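Local coordinates for methylmalonate-semialdehyde dehydrogenase (PDB 4ZZ7), which probably catalyses the NAD-dependent, CoA-acylating oxidation of methylmalonate semialdehyde, as a member of the aldehyde dehydrogenase family, at residues Gly251-Ala256 against Leu286-Ala291; Asp373-Glu378 against Val390-Arg395. One frame throughout, in Å; residues are numbered along the deposited sequence.

Contact 1: residues Gly251-Ala256 against Leu286-Ala291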
loop_
_atom_site.group_PDB
_atom_site.type_symbol
_atom_site.label_atom_id
_atom_site.label_comp_id
_atom_site.label_asym_id
_atom_site.label_seq_id
_atom_site.Cartn_x
_atom_site.Cartn_y
_atom_site.Cartn_z
ATOM N N GLY A 251 -17.780 -23.990 -8.843
ATOM C CA GLY A 251 -17.279 -25.315 -8.500
ATOM C C GLY A 251 -15.786 -25.513 -8.612
ATOM O O GLY A 251 -15.042 -24.578 -8.921
ATOM N N ALA A 252 -15.359 -26.755 -8.383
ATOM C CA ALA A 252 -13.938 -27.085 -8.285
ATOM C C ALA A 252 -13.609 -28.570 -8.512
ATOM O O ALA A 252 -14.403 -29.444 -8.200
ATOM C CB ALA A 252 -13.451 -26.647 -6.928
ATOM N N LYS A 253 -12.443 -28.828 -9.092
ATOM C CA LYS A 253 -11.824 -30.169 -9.111
ATOM C C LYS A 253 -10.338 -30.040 -8.753
ATOM O O LYS A 253 -9.461 -29.872 -9.627
ATOM C CB LYS A 253 -11.992 -30.881 -10.467
ATOM C CG LYS A 253 -12.939 -32.085 -10.441
ATOM C CD LYS A 253 -12.267 -33.364 -9.958
ATOM C CE LYS A 253 -13.201 -34.572 -10.047
ATOM N NZ LYS A 253 -14.115 -34.719 -8.892
ATOM N N ASN A 254 -10.059 -30.108 -7.453
ATOM C CA ASN A 254 -8.726 -29.755 -6.973
ATOM C C ASN A 254 -7.765 -30.920 -7.103
ATOM O O ASN A 254 -8.007 -31.974 -6.546
ATOM C CB ASN A 254 -8.790 -29.252 -5.532
ATOM C CG ASN A 254 -9.355 -27.818 -5.404
ATOM O OD1 ASN A 254 -9.060 -27.123 -4.442
ATOM N ND2 ASN A 254 -10.132 -27.374 -6.355
ATOM N N HIS A 255 -6.683 -30.708 -7.854
ATOM C CA HIS A 255 -5.673 -31.727 -8.123
ATOM C C HIS A 255 -4.427 -31.513 -7.270
ATOM O O HIS A 255 -4.029 -30.387 -7.050
ATOM C CB HIS A 255 -5.224 -31.672 -9.586
ATOM C CG HIS A 255 -6.245 -32.140 -10.583
ATOM N ND1 HIS A 255 -7.528 -31.632 -10.639
ATOM C CD2 HIS A 255 -6.149 -33.022 -11.604
ATOM C CE1 HIS A 255 -8.185 -32.203 -11.632
ATOM N NE2 HIS A 255 -7.371 -33.051 -12.230
ATOM N N ALA A 256 -3.805 -32.608 -6.834
ATOM C CA ALA A 256 -2.506 -32.579 -6.159
ATOM C C ALA A 256 -1.506 -33.447 -6.922
ATOM O O ALA A 256 -1.741 -34.645 -7.117
ATOM C CB ALA A 256 -2.627 -33.069 -4.725
ATOM N N LEU A 286 -9.691 -31.729 -1.879
ATOM C CA LEU A 286 -8.733 -32.303 -2.792
ATOM C C LEU A 286 -9.223 -33.666 -3.287
ATOM O O LEU A 286 -9.088 -34.673 -2.587
ATOM C CB LEU A 286 -7.381 -32.409 -2.118
ATOM C CG LEU A 286 -6.313 -32.043 -3.128
ATOM C CD1 LEU A 286 -5.114 -31.642 -2.343
ATOM C CD2 LEU A 286 -5.980 -33.181 -4.072
ATOM N N SER A 287 -9.782 -33.671 -4.501
ATOM C CA SER A 287 -10.498 -34.827 -5.079
ATOM C C SER A 287 -9.678 -35.656 -6.069
ATOM O O SER A 287 -10.065 -36.771 -6.412
ATOM C CB SER A 287 -11.764 -34.347 -5.774
ATOM O OG SER A 287 -11.514 -33.142 -6.445
ATOM N N VAL A 288 -8.552 -35.115 -6.525
ATOM C CA VAL A 288 -7.712 -35.789 -7.505
ATOM C C VAL A 288 -6.237 -35.737 -7.097
ATOM O O VAL A 288 -5.653 -34.677 -6.910
ATOM C CB VAL A 288 -7.879 -35.174 -8.907
ATOM C CG1 VAL A 288 -7.166 -36.014 -9.956
ATOM C CG2 VAL A 288 -9.346 -35.039 -9.272
ATOM N N ALA A 289 -5.635 -36.905 -6.970
ATOM C CA ALA A 289 -4.208 -36.992 -6.722
ATOM C C ALA A 289 -3.549 -37.436 -8.031
ATOM O O ALA A 289 -3.841 -38.506 -8.567
ATOM C CB ALA A 289 -3.936 -37.982 -5.601
ATOM N N VAL A 290 -2.706 -36.590 -8.588
ATOM C CA VAL A 290 -2.038 -36.923 -9.842
ATOM C C VAL A 290 -0.641 -37.475 -9.547
ATOM O O VAL A 290 0.297 -36.716 -9.323
ATOM C CB VAL A 290 -1.965 -35.703 -10.775
ATOM C CG1 VAL A 290 -1.437 -36.094 -12.148
ATOM C CG2 VAL A 290 -3.340 -35.080 -10.922
ATOM N N ALA A 291 -0.512 -38.799 -9.553
ATOM C CA ALA A 291 0.750 -39.446 -9.234
ATOM C C ALA A 291 1.639 -39.476 -10.470
ATOM O O ALA A 291 1.287 -40.066 -11.473
ATOM C CB ALA A 291 0.507 -40.848 -8.723
HETATM O O HOH W 1 -12.830 -30.499 -5.582
#

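Contact 2: residues Asp373-Glu378 against Val390-Arg395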
loop_
_atom_site.group_PDB
_atom_site.type_symbol
_atom_site.label_atom_id
_atom_site.label_comp_id
_atom_site.label_asym_id
_atom_site.label_seq_id
_atom_site.Cartn_x
_atom_site.Cartn_y
_atom_site.Cartn_z
ATOM N N ASP A 373 -8.931 -45.751 -8.255
ATOM C CA ASP A 373 -7.580 -45.762 -8.853
ATOM C C ASP A 373 -7.737 -45.974 -10.359
ATOM O O ASP A 373 -8.795 -46.410 -10.829
ATOM C CB ASP A 373 -6.697 -46.838 -8.173
ATOM C CG ASP A 373 -5.173 -46.738 -8.524
ATOM O OD1 ASP A 373 -4.680 -45.734 -9.079
ATOM O OD2 ASP A 373 -4.445 -47.710 -8.234
ATOM N N HIS A 374 -6.702 -45.598 -11.114
ATOM C CA HIS A 374 -6.674 -45.720 -12.593
ATOM C C HIS A 374 -7.822 -44.965 -13.264
ATOM O O HIS A 374 -8.523 -45.513 -14.126
ATOM C CB HIS A 374 -6.673 -47.194 -13.033
ATOM C CG HIS A 374 -5.597 -48.004 -12.388
ATOM N ND1 HIS A 374 -5.860 -48.967 -11.435
ATOM C CD2 HIS A 374 -4.250 -47.968 -12.528
ATOM C CE1 HIS A 374 -4.721 -49.502 -11.028
ATOM N NE2 HIS A 374 -3.729 -48.908 -11.670
ATOM N N VAL A 375 -8.007 -43.709 -12.860
ATOM C CA VAL A 375 -9.061 -42.878 -13.437
ATOM C C VAL A 375 -8.431 -42.148 -14.601
ATOM O O VAL A 375 -7.211 -41.916 -14.604
ATOM C CB VAL A 375 -9.735 -41.900 -12.429
ATOM C CG1 VAL A 375 -9.930 -42.541 -11.066
ATOM C CG2 VAL A 375 -8.950 -40.621 -12.279
ATOM N N THR A 376 -9.260 -41.793 -15.576
ATOM C CA THR A 376 -8.770 -41.166 -16.808
ATOM C C THR A 376 -9.534 -39.878 -17.122
ATOM O O THR A 376 -10.668 -39.716 -16.659
ATOM C CB THR A 376 -8.830 -42.139 -18.020
ATOM O OG1 THR A 376 -10.176 -42.597 -18.237
ATOM C CG2 THR A 376 -7.877 -43.338 -17.816
ATOM N N PRO A 377 -8.931 -38.969 -17.927
ATOM C CA PRO A 377 -9.597 -37.704 -18.240
ATOM C C PRO A 377 -10.918 -37.854 -18.965
ATOM O O PRO A 377 -11.695 -36.903 -18.985
ATOM C CB PRO A 377 -8.592 -36.975 -19.135
ATOM C CG PRO A 377 -7.278 -37.588 -18.821
ATOM C CD PRO A 377 -7.584 -39.024 -18.524
ATOM N N GLU A 378 -11.177 -39.034 -19.524
ATOM C CA GLU A 378 -12.387 -39.278 -20.321
ATOM C C GLU A 378 -13.611 -39.681 -19.483
ATOM O O GLU A 378 -14.725 -39.712 -20.011
ATOM C CB GLU A 378 -12.149 -40.274 -21.482
ATOM C CG GLU A 378 -10.994 -41.270 -21.349
ATOM C CD GLU A 378 -9.601 -40.656 -21.617
ATOM O OE1 GLU A 378 -8.592 -41.270 -21.203
ATOM O OE2 GLU A 378 -9.485 -39.559 -22.230
ATOM N N VAL A 390 -14.608 -38.756 -1.663
ATOM C CA VAL A 390 -14.074 -39.616 -2.721
ATOM C C VAL A 390 -12.744 -39.060 -3.181
ATOM O O VAL A 390 -12.673 -37.910 -3.584
ATOM C CB VAL A 390 -15.052 -39.690 -3.927
ATOM C CG1 VAL A 390 -14.511 -40.561 -5.057
ATOM C CG2 VAL A 390 -16.429 -40.186 -3.492
ATOM N N LEU A 391 -11.704 -39.883 -3.146
ATOM C CA LEU A 391 -10.408 -39.505 -3.679
ATOM C C LEU A 391 -10.063 -40.314 -4.930
ATOM O O LEU A 391 -9.948 -41.524 -4.863
ATOM C CB LEU A 391 -9.338 -39.744 -2.636
ATOM C CG LEU A 391 -8.104 -38.826 -2.652
ATOM C CD1 LEU A 391 -6.943 -39.522 -1.944
ATOM C CD2 LEU A 391 -7.670 -38.355 -4.037
ATOM N N GLN A 392 -9.902 -39.623 -6.062
ATOM C CA GLN A 392 -9.471 -40.212 -7.351
ATOM C C GLN A 392 -7.965 -40.045 -7.558
ATOM O O GLN A 392 -7.398 -39.012 -7.219
ATOM C CB GLN A 392 -10.227 -39.555 -8.511
ATOM C CG GLN A 392 -11.670 -40.007 -8.593
ATOM C CD GLN A 392 -12.563 -39.092 -9.405
ATOM O OE1 GLN A 392 -12.571 -37.883 -9.211
ATOM N NE2 GLN A 392 -13.360 -39.674 -10.288
ATOM N N VAL A 393 -7.309 -41.051 -8.120
ATOM C CA VAL A 393 -5.854 -40.955 -8.393
ATOM C C VAL A 393 -5.555 -41.280 -9.850
ATOM O O VAL A 393 -5.856 -42.368 -10.321
ATOM C CB VAL A 393 -4.987 -41.787 -7.418
ATOM C CG1 VAL A 393 -5.744 -42.997 -6.955
ATOM C CG2 VAL A 393 -3.652 -42.201 -8.017
ATOM N N VAL A 394 -4.999 -40.291 -10.543
ATOM C CA VAL A 394 -4.574 -40.414 -11.913
ATOM C C VAL A 394 -3.072 -40.660 -11.900
ATOM O O VAL A 394 -2.351 -40.151 -11.039
ATOM C CB VAL A 394 -4.861 -39.121 -12.716
ATOM C CG1 VAL A 394 -4.329 -39.214 -14.151
ATOM C CG2 VAL A 394 -6.353 -38.819 -12.734
ATOM N N ARG A 395 -2.619 -41.445 -12.875
ATOM C CA ARG A 395 -1.209 -41.726 -13.074
ATOM C C ARG A 395 -0.785 -41.043 -14.376
ATOM O O ARG A 395 -1.542 -41.026 -15.343
ATOM C CB ARG A 395 -0.985 -43.244 -13.082
ATOM C CG ARG A 395 -1.270 -43.894 -11.720
ATOM C CD ARG A 395 -1.786 -45.329 -11.814
ATOM N NE ARG A 395 -2.058 -45.911 -10.495
ATOM C CZ ARG A 395 -1.132 -46.405 -9.668
ATOM N NH1 ARG A 395 -1.484 -46.915 -8.490
ATOM N NH2 ARG A 395 0.140 -46.408 -10.006
#

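Contact 1: residues Gly251-Ala256 against Leu286-Ala291
The imidazole of H255 lies over the isopropyl group of V288, a CH-pi contact in which V288 CB sits 3.8 Å from the ring centroid and only 6° off the ring normal. The two side chains run side by side from paired positions of parallel strands, and V290 CG2 reaches the same ring at its edge, beside CD2. In H255, chi1 -71° sets CG anti to the carbonyl carbon, and the ring's turn about CB-CG (chi2 54°) then brings ND1 to K253 O, 2.8 Å away; that oxygen lies in the ring plane, and with NE2 bonded to the hydroxyl of Y382 both ring nitrogens are engaged. The K253 side chain, bent at chi2 and chi4, crosses that of V288 at about a right angle, CD lying 3.4 Å from V288 CG2. On the face that carries A256 CB, the branches of L286 close on that methyl, CD2 nearer than CD1. The backbones are laced by V288 N to N254 O (3.2 Å), A256 N to V288 O (2.8 Å) and V290 N to A256 O (2.6 Å). Parallel pairing, with helix 264-276 connecting the strands, is the beta-alpha-beta crossover of the open alpha/beta catalytic domain of aldehyde dehydrogenases.

Contact 2: residues Asp373-Glu378 against Val390-Arg395
R395 grips D373 side-on, through NE and NH1, in a salt bridge that ties the end of strand 370-373 to the neighbouring strand 390-396. Followed outward, the arginine leaves CB with CG anti to its carbonyl carbon (chi1 -66°), and the chain bends at chi2, where CD passes 3.7 Å from H374 CD2. NE comes next, giving a fairly straight bond (162°) to D373 OD1 at 3.0 Å; this oxygen lies near the guanidinium plane and is met on its syn side. H374 NE2 approaches NE obliquely, the imidazole and guanidinium planes being turned only slightly against each other, while ND1 of that ring is hydrogen-bonded to the hydroxyl of T348. Beyond CZ, NH1 reaches the syn lone pair of D373 OD2 at 3.1 Å, while the carboxylate plane is turned 40° from that of the guanidinium. NH2 points on to a further salt bridge with D298, so the guanidinium is fixed between two acidic residues, whose negative charge it probably offsets.

The two strands are parallel neighbours in the sheet of the aldehyde dehydrogenase catalytic domain, and the chain departs from this pairing just after D373, in the loop that leads to helix 380-383. D373 OD1 also accepts a weak bond from H374 N, while OD2 lies 3.3 Å above one face of the H374 ring, offset toward its rim. Further into the loop, V375 turns inward over the strand, its CG1 resting 3.9 Å from both CB and CG of Q392, whose NE2 is held by the carbonyl oxygen of S381.

Contacts 1 and 2 lie side by side in one sheet, their centres 9 Å apart, because strand 286-292 pairs with strand 254-258 on one edge and with strand 390-396 on the other. Probable backbone hydrogen bonds join them, A289 N to Q392 O at 2.8 Å and A291 N to V394 O at 2.7 Å, and K253 CE packs 3.5 Å from Q392 OE1. The cofactor lies nearer contact 1: G251, in the loop before strand 254-258, touches NAD and the N254 side chain is about 8 Å from it, that of Q392 about 14 Å. E385, an NAD-binding residue, lies about 5 Å from the K253 side chain and about 9 Å from that of Q392.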